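Local coordinates for protein dimethyladenosine transferase, putative (Plasmodium falciparum, PDB 2H1R) that probably transfers methyl groups from S-adenosyl-L-methionine to adenine bases of ribosomal RNA, this chain holding most of the enzyme, including its Rossmann-like methyltransferase domain, at residues L47-G52 against D108-N113; A112-K117 against L138-E143; A145-A150 against S158-N163; V173-R178 against D188-K193. One frame throughout, in Å; residues are numbered along the deposited sequence.

Contact 1 of 4, residues L47-G52 against D108-N113; sequences LEIGCG and DVCTAN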
loop_
_atom_site.group_PDB
_atom_site.type_symbol
_atom_site.label_atom_id
_atom_site.label_comp_id
_atom_site.label_asym_id
_atom_site.label_seq_id
_atom_site.Cartn_x
_atom_site.Cartn_y
_atom_site.Cartn_z
ATOM N N LEU A 47 -9.592 8.378 11.018
ATOM C CA LEU A 47 -9.615 9.186 9.785
ATOM C C LEU A 47 -10.630 8.563 8.825
ATOM O O LEU A 47 -10.516 7.370 8.466
ATOM C CB LEU A 47 -8.220 9.196 9.115
ATOM C CG LEU A 47 -8.076 9.940 7.776
ATOM C CD1 LEU A 47 -8.329 11.429 7.948
ATOM C CD2 LEU A 47 -6.679 9.691 7.218
ATOM N N GLU A 48 -11.642 9.328 8.438
ATOM C CA GLU A 48 -12.647 8.834 7.480
ATOM C C GLU A 48 -12.462 9.634 6.198
ATOM O O GLU A 48 -12.547 10.863 6.203
ATOM C CB GLU A 48 -14.079 9.001 7.991
ATOM C CG GLU A 48 -15.123 8.413 7.039
ATOM C CD GLU A 48 -16.565 8.715 7.401
ATOM O OE1 GLU A 48 -16.826 9.656 8.202
ATOM O OE2 GLU A 48 -17.465 7.998 6.867
ATOM N N ILE A 49 -12.164 8.939 5.111
ATOM C CA ILE A 49 -11.971 9.609 3.820
ATOM C C ILE A 49 -13.224 9.358 2.991
ATOM O O ILE A 49 -13.526 8.201 2.647
ATOM C CB ILE A 49 -10.726 9.081 3.067
ATOM C CG1 ILE A 49 -9.475 9.182 3.934
ATOM C CG2 ILE A 49 -10.543 9.852 1.759
ATOM C CD1 ILE A 49 -8.238 8.575 3.259
ATOM N N GLY A 50 -13.975 10.421 2.723
ATOM C CA GLY A 50 -15.202 10.315 1.937
ATOM C C GLY A 50 -16.435 9.995 2.775
ATOM O O GLY A 50 -16.873 8.843 2.830
ATOM N N CYS A 51 -17.029 11.011 3.390
ATOM C CA CYS A 51 -18.106 10.762 4.369
ATOM C C CYS A 51 -19.537 10.664 3.813
ATOM O O CYS A 51 -20.463 10.284 4.546
ATOM C CB CYS A 51 -18.033 11.769 5.525
ATOM S SG CYS A 51 -18.202 13.475 4.995
ATOM N N GLY A 52 -19.715 10.967 2.525
ATOM C CA GLY A 52 -21.041 10.944 1.916
ATOM C C GLY A 52 -22.089 11.682 2.727
ATOM O O GLY A 52 -21.929 12.868 3.031
ATOM N N ASP A 108 -5.183 6.652 14.234
ATOM C CA ASP A 108 -5.006 5.271 14.628
ATOM C C ASP A 108 -5.657 4.316 13.652
ATOM O O ASP A 108 -5.107 3.263 13.348
ATOM C CB ASP A 108 -5.634 5.077 16.020
ATOM C CG ASP A 108 -4.896 5.859 17.075
ATOM O OD1 ASP A 108 -3.749 5.469 17.306
ATOM O OD2 ASP A 108 -5.418 6.879 17.601
ATOM N N VAL A 109 -6.832 4.687 13.167
ATOM C CA VAL A 109 -7.630 3.817 12.306
ATOM C C VAL A 109 -8.123 4.643 11.139
ATOM O O VAL A 109 -8.643 5.753 11.340
ATOM C CB VAL A 109 -8.874 3.229 13.062
ATOM C CG1 VAL A 109 -9.754 2.379 12.149
ATOM C CG2 VAL A 109 -8.440 2.415 14.271
ATOM N N CYS A 110 -7.983 4.097 9.924
ATOM C CA CYS A 110 -8.473 4.752 8.710
ATOM C C CYS A 110 -9.639 3.958 8.117
ATOM O O CYS A 110 -9.597 2.735 8.061
ATOM C CB CYS A 110 -7.354 4.836 7.653
ATOM S SG CYS A 110 -7.935 5.685 6.162
ATOM N N THR A 111 -10.674 4.652 7.665
ATOM C CA THR A 111 -11.676 4.010 6.810
ATOM C C THR A 111 -11.887 4.898 5.574
ATOM O O THR A 111 -11.839 6.130 5.669
ATOM C CB THR A 111 -12.994 3.707 7.561
ATOM O OG1 THR A 111 -13.848 2.924 6.711
ATOM C CG2 THR A 111 -13.721 4.992 7.982
ATOM N N ALA A 112 -12.059 4.287 4.410
ATOM C CA ALA A 112 -12.175 5.064 3.170
ATOM C C ALA A 112 -12.988 4.324 2.153
ATOM O O ALA A 112 -12.893 3.103 2.053
ATOM C CB ALA A 112 -10.789 5.323 2.589
ATOM N N ASN A 113 -13.750 5.079 1.369
ATOM C CA ASN A 113 -14.211 4.610 0.058
ATOM C C ASN A 113 -13.381 5.336 -1.021
ATOM O O ASN A 113 -13.481 6.569 -1.201
ATOM C CB ASN A 113 -15.710 4.854 -0.105
ATOM C CG ASN A 113 -16.253 4.327 -1.429
ATOM O OD1 ASN A 113 -15.578 3.570 -2.157
ATOM N ND2 ASN A 113 -17.491 4.714 -1.746
#
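Ile49 and Ala112 meet on one side of two parallel strands, CB to CB at 3.8 Å, while Glu48 and Thr111 lie side by side on the other. Ile49 keeps CG1 beside its backbone N (chi1 -55°), which sends CD1 back along the strand to SG of Cys110, 4.1 Å away. The branch CD2 of Leu47 approaches the same sulfur more loosely; SG thus meets two apolar side chains of the neighbouring strand as well as Leu47 O. On the reverse side CG of Glu48 runs alongside CG2 of Thr111 at 3.8 Å, both side chains pointing the same way. The extended chain of Glu48 carries its carboxylate past this methyl group to Thr57, whose OG1 is hydrogen-bonded to OE1. Backbone bonds fix the pairing: Leu47 N to Val109 O, Thr111 N to Leu47 O at 2.8 Å and Ile49 N to Thr111 O, followed by a weak one from Asn113 N to Ile49 O at 3.4 Å. The strands 47-49 and 109-113 run 9° from parallel and part after Ile49, where the chain turns through Gly50 at a positive phi of 88°. Gly50 and Asn113, both predicted to bind S-adenosyl-L-methionine, thus come together at the C-terminal ends of adjacent central strands, the usual place of the cofactor pocket in the Rossmann-like fold of class I methyltransferases.

Contact 2 of 4, residues A112-K117 against L138-E143; sequences ANIPYK and LMFQKE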
loop_
_atom_site.group_PDB
_atom_site.type_symbol
_atom_site.label_atom_id
_atom_site.label_comp_id
_atom_site.label_asym_id
_atom_site.label_seq_id
_atom_site.Cartn_x
_atom_site.Cartn_y
_atom_site.Cartn_z
ATOM N N ALA A 112 -12.059 4.287 4.410
ATOM C CA ALA A 112 -12.175 5.064 3.170
ATOM C C ALA A 112 -12.988 4.324 2.153
ATOM O O ALA A 112 -12.893 3.103 2.053
ATOM C CB ALA A 112 -10.789 5.323 2.589
ATOM N N ASN A 113 -13.750 5.079 1.369
ATOM C CA ASN A 113 -14.211 4.610 0.058
ATOM C C ASN A 113 -13.381 5.336 -1.021
ATOM O O ASN A 113 -13.481 6.569 -1.201
ATOM C CB ASN A 113 -15.710 4.854 -0.105
ATOM C CG ASN A 113 -16.253 4.327 -1.429
ATOM O OD1 ASN A 113 -15.578 3.570 -2.157
ATOM N ND2 ASN A 113 -17.491 4.714 -1.746
ATOM N N ILE A 114 -12.541 4.576 -1.724
ATOM C CA ILE A 114 -11.537 5.184 -2.603
ATOM C C ILE A 114 -11.932 5.203 -4.090
ATOM O O ILE A 114 -12.174 4.144 -4.660
ATOM C CB ILE A 114 -10.131 4.524 -2.419
ATOM C CG1 ILE A 114 -9.768 4.459 -0.928
ATOM C CG2 ILE A 114 -9.053 5.301 -3.213
ATOM C CD1 ILE A 114 -9.709 5.869 -0.247
ATOM N N PRO A 115 -11.958 6.410 -4.716
ATOM C CA PRO A 115 -12.152 6.516 -6.168
ATOM C C PRO A 115 -11.064 5.729 -6.877
ATOM O O PRO A 115 -9.892 5.799 -6.505
ATOM C CB PRO A 115 -11.993 8.016 -6.457
ATOM C CG PRO A 115 -12.177 8.695 -5.173
ATOM C CD PRO A 115 -11.776 7.733 -4.089
ATOM N N TYR A 116 -11.455 4.960 -7.873
ATOM C CA TYR A 116 -10.527 4.093 -8.584
ATOM C C TYR A 116 -9.237 4.778 -9.105
ATOM O O TYR A 116 -8.138 4.227 -8.973
ATOM C CB TYR A 116 -11.291 3.392 -9.710
ATOM C CG TYR A 116 -10.491 2.374 -10.487
ATOM C CD1 TYR A 116 -9.984 1.232 -9.865
ATOM C CD2 TYR A 116 -10.262 2.545 -11.853
ATOM C CE1 TYR A 116 -9.255 0.299 -10.570
ATOM C CE2 TYR A 116 -9.549 1.603 -12.581
ATOM C CZ TYR A 116 -9.045 0.477 -11.935
ATOM O OH TYR A 116 -8.314 -0.467 -12.646
ATOM N N LYS A 117 -9.377 5.973 -9.679
ATOM C CA LYS A 117 -8.240 6.736 -10.238
ATOM C C LYS A 117 -7.143 7.106 -9.230
ATOM O O LYS A 117 -5.971 7.271 -9.604
ATOM C CB LYS A 117 -8.741 8.005 -10.963
ATOM N N LEU A 138 -10.654 -0.447 3.935
ATOM C CA LEU A 138 -10.664 0.324 2.681
ATOM C C LEU A 138 -11.555 -0.351 1.642
ATOM O O LEU A 138 -11.430 -1.550 1.419
ATOM C CB LEU A 138 -9.222 0.505 2.143
ATOM C CG LEU A 138 -8.146 1.150 3.074
ATOM C CD1 LEU A 138 -6.704 0.997 2.542
ATOM C CD2 LEU A 138 -8.410 2.586 3.356
ATOM N N MET A 139 -12.422 0.420 0.995
ATOM C CA MET A 139 -13.218 -0.121 -0.104
ATOM C C MET A 139 -12.639 0.318 -1.455
ATOM O O MET A 139 -12.364 1.502 -1.675
ATOM C CB MET A 139 -14.687 0.245 0.063
ATOM C CG MET A 139 -15.566 -0.172 -1.084
ATOM S SD MET A 139 -17.273 -0.088 -0.550
ATOM C CE MET A 139 -17.575 1.639 -0.725
ATOM N N PHE A 140 -12.380 -0.664 -2.311
ATOM C CA PHE A 140 -11.821 -0.420 -3.646
ATOM C C PHE A 140 -12.680 -1.089 -4.709
ATOM O O PHE A 140 -13.314 -2.110 -4.469
ATOM C CB PHE A 140 -10.400 -1.015 -3.783
ATOM C CG PHE A 140 -9.344 -0.378 -2.905
ATOM C CD1 PHE A 140 -8.746 0.827 -3.269
ATOM C CD2 PHE A 140 -8.880 -1.038 -1.772
ATOM C CE1 PHE A 140 -7.756 1.411 -2.481
ATOM C CE2 PHE A 140 -7.875 -0.472 -0.966
ATOM C CZ PHE A 140 -7.310 0.773 -1.330
ATOM N N GLN A 141 -12.647 -0.553 -5.921
ATOM C CA GLN A 141 -13.201 -1.276 -7.065
ATOM C C GLN A 141 -12.607 -2.698 -7.114
ATOM O O GLN A 141 -11.426 -2.882 -6.789
ATOM C CB GLN A 141 -12.925 -0.467 -8.334
ATOM C CG GLN A 141 -13.926 -0.673 -9.449
ATOM C CD GLN A 141 -13.679 0.247 -10.643
ATOM O OE1 GLN A 141 -13.835 1.465 -10.547
ATOM N NE2 GLN A 141 -13.334 -0.343 -11.787
ATOM N N LYS A 142 -13.422 -3.702 -7.478
ATOM C CA LYS A 142 -13.071 -5.121 -7.331
ATOM C C LYS A 142 -11.716 -5.517 -7.930
ATOM O O LYS A 142 -10.975 -6.316 -7.347
ATOM C CB LYS A 142 -14.152 -6.009 -7.962
ATOM C CG LYS A 142 -13.903 -7.523 -7.844
ATOM C CD LYS A 142 -14.969 -8.355 -8.598
ATOM C CE LYS A 142 -14.700 -8.419 -10.118
ATOM N NZ LYS A 142 -15.838 -9.100 -10.834
ATOM N N GLU A 143 -11.435 -4.961 -9.100
ATOM C CA GLU A 143 -10.277 -5.345 -9.917
ATOM C C GLU A 143 -8.994 -4.937 -9.156
ATOM O O GLU A 143 -8.032 -5.732 -9.055
ATOM C CB GLU A 143 -10.353 -4.657 -11.295
ATOM C CG GLU A 143 -11.712 -4.787 -12.113
ATOM C CD GLU A 143 -12.966 -4.095 -11.503
ATOM O OE1 GLU A 143 -13.670 -4.729 -10.708
ATOM O OE2 GLU A 143 -13.293 -2.939 -11.855
HETATM O O HOH W 1 -10.822 1.784 -6.126
#
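Tyr116 and Gln141 stack just beyond two parallel strands of a beta-alpha-beta unit, in which strand 109-113 leads through helix 119-128 to strand 135-141. The side-chain amide of Gln141 covers one face of the tyrosine ring, its plane turned 24° from the ring, with NE2 4.0 Å above the ring centre. OE1 lies toward the root of the ring, 3.3 Å from CB of Tyr116. Where the strands still pair, Met139 N bonds to Ala112 O and Ile114 N to Met139 O at 3.1 Å. Ala112 CB packs against CD2 of Leu138. Ile114 lies alongside Phe140, with Ile114 CB 3.9 Å from Phe140 CE1. As the backbones diverge, a water bridges them, donating to Ile114 O and accepting from Gln141 N. In the next shell, Leu122 of helix 119-128 touches Ile114, while Ser119 and Ile123 touch Phe140, so the crossover helix packs on this face of the sheet. Asn113, predicted to bind S-adenosyl-L-methionine, lies beside Met139 on the other face. Gln141 is the N-cap residue of helix 142-148; its side-chain amide is held from within its own segment: NE2 donates to Glu143 OE2 at 2.6 Å, almost straight at 171° and with the acceptor in the amide plane.

Contact 3 of 4, residues A145-A150 against S158-N163; sequences AERMLA and SRLTIN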
loop_
_atom_site.group_PDB
_atom_site.type_symbol
_atom_site.label_atom_id
_atom_site.label_comp_id
_atom_site.label_asym_id
_atom_site.label_seq_id
_atom_site.Cartn_x
_atom_site.Cartn_y
_atom_site.Cartn_z
ATOM N N ALA A 145 -8.737 -4.296 -5.787
ATOM C CA ALA A 145 -8.657 -5.170 -4.624
ATOM C C ALA A 145 -8.157 -6.575 -4.950
ATOM O O ALA A 145 -7.429 -7.139 -4.152
ATOM C CB ALA A 145 -9.975 -5.219 -3.904
ATOM N N GLU A 146 -8.543 -7.149 -6.102
ATOM C CA GLU A 146 -8.082 -8.519 -6.444
ATOM C C GLU A 146 -6.545 -8.538 -6.578
ATOM O O GLU A 146 -5.901 -9.485 -6.174
ATOM C CB GLU A 146 -8.631 -9.017 -7.787
ATOM C CG GLU A 146 -10.086 -9.477 -7.936
ATOM C CD GLU A 146 -10.335 -9.842 -9.424
ATOM O OE1 GLU A 146 -9.493 -10.604 -10.009
ATOM O OE2 GLU A 146 -11.322 -9.335 -10.034
ATOM N N ARG A 147 -5.991 -7.470 -7.149
ATOM C CA ARG A 147 -4.524 -7.264 -7.243
ATOM C C ARG A 147 -3.803 -7.180 -5.884
ATOM O O ARG A 147 -2.756 -7.767 -5.678
ATOM C CB ARG A 147 -4.257 -5.971 -7.981
ATOM C CG ARG A 147 -4.622 -5.952 -9.448
ATOM C CD ARG A 147 -3.509 -5.291 -10.252
ATOM N NE ARG A 147 -3.460 -3.842 -10.127
ATOM C CZ ARG A 147 -2.339 -3.110 -10.113
ATOM N NH1 ARG A 147 -1.135 -3.683 -10.170
ATOM N NH2 ARG A 147 -2.416 -1.794 -10.012
ATOM N N MET A 148 -4.385 -6.442 -4.936
ATOM C CA MET A 148 -3.776 -6.327 -3.631
ATOM C C MET A 148 -3.822 -7.697 -2.972
ATOM O O MET A 148 -2.970 -8.026 -2.186
ATOM C CB MET A 148 -4.563 -5.332 -2.759
ATOM C CG MET A 148 -4.441 -3.882 -3.191
ATOM S SD MET A 148 -5.543 -2.901 -2.157
ATOM C CE MET A 148 -4.660 -2.937 -0.576
ATOM N N LEU A 149 -4.862 -8.474 -3.283
ATOM C CA LEU A 149 -5.100 -9.767 -2.654
ATOM C C LEU A 149 -4.494 -10.926 -3.477
ATOM O O LEU A 149 -4.642 -12.088 -3.132
ATOM C CB LEU A 149 -6.625 -9.998 -2.510
ATOM C CG LEU A 149 -7.316 -9.111 -1.445
ATOM C CD1 LEU A 149 -8.858 -9.144 -1.604
ATOM C CD2 LEU A 149 -6.905 -9.554 -0.102
ATOM N N ALA A 150 -3.831 -10.601 -4.565
ATOM C CA ALA A 150 -3.315 -11.655 -5.472
ATOM C C ALA A 150 -2.422 -12.737 -4.859
ATOM O O ALA A 150 -1.614 -12.504 -3.919
ATOM C CB ALA A 150 -2.720 -11.038 -6.704
ATOM N N SER A 158 1.627 -8.708 -8.672
ATOM C CA SER A 158 2.391 -7.576 -9.223
ATOM C C SER A 158 3.234 -6.870 -8.145
ATOM O O SER A 158 3.214 -7.280 -6.957
ATOM C CB SER A 158 1.453 -6.576 -9.913
ATOM O OG SER A 158 0.706 -5.857 -8.934
ATOM N N ARG A 159 3.964 -5.847 -8.575
ATOM C CA ARG A 159 4.756 -5.009 -7.647
ATOM C C ARG A 159 3.831 -4.426 -6.567
ATOM O O ARG A 159 4.179 -4.436 -5.392
ATOM C CB ARG A 159 5.436 -3.902 -8.419
ATOM C CG ARG A 159 6.323 -2.973 -7.549
ATOM C CD ARG A 159 7.036 -1.963 -8.405
ATOM N NE ARG A 159 6.138 -1.320 -9.367
ATOM C CZ ARG A 159 5.511 -0.167 -9.151
ATOM N NH1 ARG A 159 4.698 0.324 -10.077
ATOM N NH2 ARG A 159 5.697 0.506 -8.021
ATOM N N LEU A 160 2.629 -3.994 -6.952
ATOM C CA LEU A 160 1.644 -3.511 -5.962
ATOM C C LEU A 160 1.425 -4.515 -4.867
ATOM O O LEU A 160 1.488 -4.182 -3.662
ATOM C CB LEU A 160 0.280 -3.219 -6.623
ATOM C CG LEU A 160 -0.926 -3.138 -5.667
ATOM C CD1 LEU A 160 -0.797 -1.900 -4.751
ATOM C CD2 LEU A 160 -2.261 -3.108 -6.446
ATOM N N THR A 161 1.141 -5.759 -5.270
ATOM C CA THR A 161 0.893 -6.833 -4.334
ATOM C C THR A 161 2.016 -7.041 -3.357
ATOM O O THR A 161 1.769 -7.192 -2.146
ATOM C CB THR A 161 0.605 -8.212 -5.032
ATOM O OG1 THR A 161 -0.212 -8.018 -6.198
ATOM C CG2 THR A 161 -0.056 -9.129 -4.057
ATOM N N ILE A 162 3.249 -7.074 -3.848
ATOM C CA ILE A 162 4.358 -7.328 -2.938
ATOM C C ILE A 162 4.587 -6.130 -1.992
ATOM O O ILE A 162 4.834 -6.343 -0.809
ATOM C CB ILE A 162 5.645 -7.760 -3.668
ATOM C CG1 ILE A 162 5.415 -9.085 -4.387
ATOM C CG2 ILE A 162 6.795 -7.989 -2.662
ATOM C CD1 ILE A 162 6.701 -9.673 -5.093
ATOM N N ASN A 163 4.473 -4.912 -2.507
ATOM C CA ASN A 163 4.513 -3.689 -1.655
ATOM C C ASN A 163 3.558 -3.746 -0.496
ATOM O O ASN A 163 3.955 -3.580 0.687
ATOM C CB ASN A 163 4.302 -2.440 -2.477
ATOM C CG ASN A 163 5.569 -2.001 -3.161
ATOM O OD1 ASN A 163 6.649 -2.266 -2.665
ATOM N ND2 ASN A 163 5.457 -1.366 -4.292
HETATM O O HOH W 2 2.113 -2.872 -9.888
#
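Arg147, Leu160 and Thr161 supply most of the surface buried where the end of one helix meets the first turn of the next. Leu160 places CD2 over the centre of one face of the Arg147 guanidinium, 3.7 Å above its plane, the two side chains crossing at about a right angle. Bends at chi2 and chi3 fold the arginine over this methyl group, which also reaches its CB at 3.8 Å and CG of Met148 at 4.0 Å. NH1 of Arg147 comes within 3.1 Å of Ser158 OG, and a water that accepts from Leu160 N also takes a weak bond from NH1. Thr161 works from its hydroxyl: with OG1 beside the backbone N (chi1 -40°), it donates to Arg147 O at 2.6 Å, tilted 29° from the carbonyl plane, and accepts from Ser158 N at 3.2 Å. The latter bond is one half of a capping box at the start of helix 159-167, tied by the same hydroxyl to the last turn of helix 142-148. Its methyl CG2 rests near Met148 O. Around this junction Ile123 of helix 119-128 touches both Met148 and Leu160, Leu194 of strand 189-196 packs on Met148, and helix 205-216 lies against Ile162 and Asn163 of the second helix.

Contact 4 of 4, residues V173-R178 against D188-K193; sequences VCNVNR and DSVIVK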
loop_
_atom_site.group_PDB
_atom_site.type_symbol
_atom_site.label_atom_id
_atom_site.label_comp_id
_atom_site.label_asym_id
_atom_site.label_seq_id
_atom_site.Cartn_x
_atom_site.Cartn_y
_atom_site.Cartn_z
ATOM N N VAL A 173 -12.419 -8.279 3.681
ATOM C CA VAL A 173 -13.484 -8.129 4.662
ATOM C C VAL A 173 -14.775 -8.665 4.029
ATOM O O VAL A 173 -15.417 -9.544 4.597
ATOM C CB VAL A 173 -13.640 -6.643 5.081
ATOM C CG1 VAL A 173 -14.922 -6.408 5.946
ATOM C CG2 VAL A 173 -12.407 -6.169 5.812
ATOM N N CYS A 174 -15.113 -8.169 2.836
ATOM C CA CYS A 174 -16.307 -8.610 2.110
ATOM C C CYS A 174 -16.389 -8.070 0.680
ATOM O O CYS A 174 -15.619 -7.187 0.263
ATOM C CB CYS A 174 -17.572 -8.196 2.873
ATOM S SG CYS A 174 -17.808 -6.390 3.002
ATOM N N ASN A 175 -17.335 -8.623 -0.077
ATOM C CA ASN A 175 -17.694 -8.101 -1.370
ATOM C C ASN A 175 -18.763 -7.053 -1.202
ATOM O O ASN A 175 -19.551 -7.104 -0.260
ATOM C CB ASN A 175 -18.228 -9.217 -2.255
ATOM C CG ASN A 175 -17.204 -10.277 -2.483
ATOM O OD1 ASN A 175 -16.175 -10.015 -3.082
ATOM N ND2 ASN A 175 -17.460 -11.474 -1.981
ATOM N N VAL A 176 -18.776 -6.081 -2.100
ATOM C CA VAL A 176 -19.832 -5.088 -2.104
ATOM C C VAL A 176 -20.389 -5.004 -3.515
ATOM O O VAL A 176 -19.758 -4.395 -4.400
ATOM C CB VAL A 176 -19.294 -3.706 -1.666
ATOM C CG1 VAL A 176 -20.414 -2.692 -1.635
ATOM C CG2 VAL A 176 -18.615 -3.803 -0.297
ATOM N N ASN A 177 -21.568 -5.587 -3.733
ATOM C CA ASN A 177 -22.198 -5.547 -5.038
ATOM C C ASN A 177 -22.592 -4.142 -5.439
ATOM O O ASN A 177 -22.910 -3.313 -4.575
ATOM C CB ASN A 177 -23.442 -6.442 -5.056
ATOM C CG ASN A 177 -24.003 -6.647 -6.482
ATOM O OD1 ASN A 177 -25.078 -6.151 -6.813
ATOM N ND2 ASN A 177 -23.248 -7.372 -7.333
ATOM N N ARG A 178 -22.613 -3.876 -6.745
ATOM C CA ARG A 178 -23.057 -2.574 -7.251
ATOM C C ARG A 178 -24.458 -2.142 -6.749
ATOM O O ARG A 178 -24.738 -0.944 -6.646
ATOM C CB ARG A 178 -23.015 -2.577 -8.794
ATOM C CG ARG A 178 -24.069 -3.506 -9.411
ATOM C CD ARG A 178 -23.769 -3.799 -10.856
ATOM N NE ARG A 178 -22.527 -4.550 -11.049
ATOM C CZ ARG A 178 -21.859 -4.581 -12.206
ATOM N NH1 ARG A 178 -22.310 -3.903 -13.269
ATOM N NH2 ARG A 178 -20.735 -5.282 -12.299
ATOM N N ASP A 188 -18.347 -3.420 -9.400
ATOM C CA ASP A 188 -18.482 -3.944 -8.047
ATOM C C ASP A 188 -17.248 -3.658 -7.225
ATOM O O ASP A 188 -16.198 -3.352 -7.788
ATOM C CB ASP A 188 -18.736 -5.430 -8.108
ATOM C CG ASP A 188 -19.946 -5.754 -8.971
ATOM O OD1 ASP A 188 -21.078 -5.364 -8.599
ATOM O OD2 ASP A 188 -19.752 -6.374 -10.045
ATOM N N SER A 189 -17.381 -3.758 -5.900
ATOM C CA SER A 189 -16.297 -3.343 -4.988
ATOM C C SER A 189 -15.967 -4.419 -3.972
ATOM O O SER A 189 -16.654 -5.433 -3.875
ATOM C CB SER A 189 -16.643 -2.035 -4.263
ATOM O OG SER A 189 -16.733 -0.915 -5.141
ATOM N N VAL A 190 -14.895 -4.189 -3.217
ATOM C CA VAL A 190 -14.411 -5.129 -2.229
ATOM C C VAL A 190 -13.840 -4.275 -1.094
ATOM O O VAL A 190 -13.202 -3.263 -1.352
ATOM C CB VAL A 190 -13.281 -6.034 -2.795
ATOM C CG1 VAL A 190 -12.599 -6.872 -1.672
ATOM C CG2 VAL A 190 -13.827 -6.972 -3.880
ATOM N N ILE A 191 -14.101 -4.695 0.136
ATOM C CA ILE A 191 -13.510 -4.067 1.311
ATOM C C ILE A 191 -12.404 -4.947 1.828
ATOM O O ILE A 191 -12.593 -6.162 2.025
ATOM C CB ILE A 191 -14.570 -3.820 2.419
ATOM C CG1 ILE A 191 -15.651 -2.888 1.830
ATOM C CG2 ILE A 191 -13.856 -3.232 3.686
ATOM C CD1 ILE A 191 -16.917 -2.811 2.592
ATOM N N VAL A 192 -11.251 -4.329 2.037
ATOM C CA VAL A 192 -10.057 -5.026 2.536
ATOM C C VAL A 192 -9.615 -4.358 3.836
ATOM O O VAL A 192 -9.969 -3.178 4.086
ATOM C CB VAL A 192 -8.881 -5.024 1.507
ATOM C CG1 VAL A 192 -9.270 -5.755 0.225
ATOM C CG2 VAL A 192 -8.448 -3.640 1.161
ATOM N N LYS A 193 -8.898 -5.116 4.654
ATOM C CA LYS A 193 -8.306 -4.627 5.899
ATOM C C LYS A 193 -6.806 -4.758 5.831
ATOM O O LYS A 193 -6.289 -5.777 5.358
ATOM C CB LYS A 193 -8.843 -5.447 7.079
ATOM C CG LYS A 193 -8.325 -5.008 8.473
ATOM C CD LYS A 193 -9.009 -5.852 9.584
ATOM C CE LYS A 193 -8.349 -7.237 9.728
ATOM N NZ LYS A 193 -9.020 -8.184 10.748
#
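Arg178 turns CG between its backbone N and carbonyl carbon (chi1 68°) and bends again at chi3, bringing the guanidinium round to Asp188, whose CG stands beside its own backbone N (chi1 -55°). The pair closes the loop end of an antiparallel beta hairpin, just beyond strands 168-176 and 189-196, at the border of the mixed seven-stranded Rossmann-like sheet. Between the two ends of the contact, Val176 N to Ser189 O, Ser189 N to Val176 O and Ile191 N to Cys174 O bond the backbones. At the other end Val173 and Cys174 both face Ile191 in a classic beta bulge: Ile191 O takes Val173 N at 2.7 Å and, weakly, Cys174 N at 3.3 Å.

Ile191 packs on the face that carries Cys174 and Val176. Its CG2 meets CB of Val173 at 3.7 Å, while CD1 touches both SG of Cys174 and CG2 of Val176, the latter tightly at 3.5 Å. Ile30 and Ile34 of helix 28-38 also touch Ile191, so the helix covers this face. On the reverse face Asn175 lies beside Val190. Within the sheet, strand 135-141 pairs with the other edge of strand 189-196.

The carboxylate of Asp188 is gripped by three N-H groups. OD1 receives Arg178 N on its anti lone pair and NE on its syn side but well out of the carboxylate plane; the guanidinium and carboxylate planes stand 52° apart. To complete the side-on salt bridge, NH2 of Arg178 reaches OD2 of Asp188 at 2.7 Å from above the carboxylate plane.

Contacts 1, 2 and 4 follow one another across a single sheet, pairing strands 45-49 with 109-113, 109-113 with 135-141, and 189-196 with 168-176. Contacts 1 and 2 share Ala112 and Asn113, with centres 12 Å apart; contacts 2 and 4 lie 9 Å apart and join directly through backbone bonds between strands 135-141 and 189-196. Contact 3 stands off the sheet, its centre 14 Å from contact 2 and 15 Å from contact 4, but Met148 reaches Phe140 and Ala145 packs on Val190. Along the chain the order is 1, 2, 3, 4. Together they link the predicted cofactor-binding strand ends to the helices on one face of the methyltransferase domain.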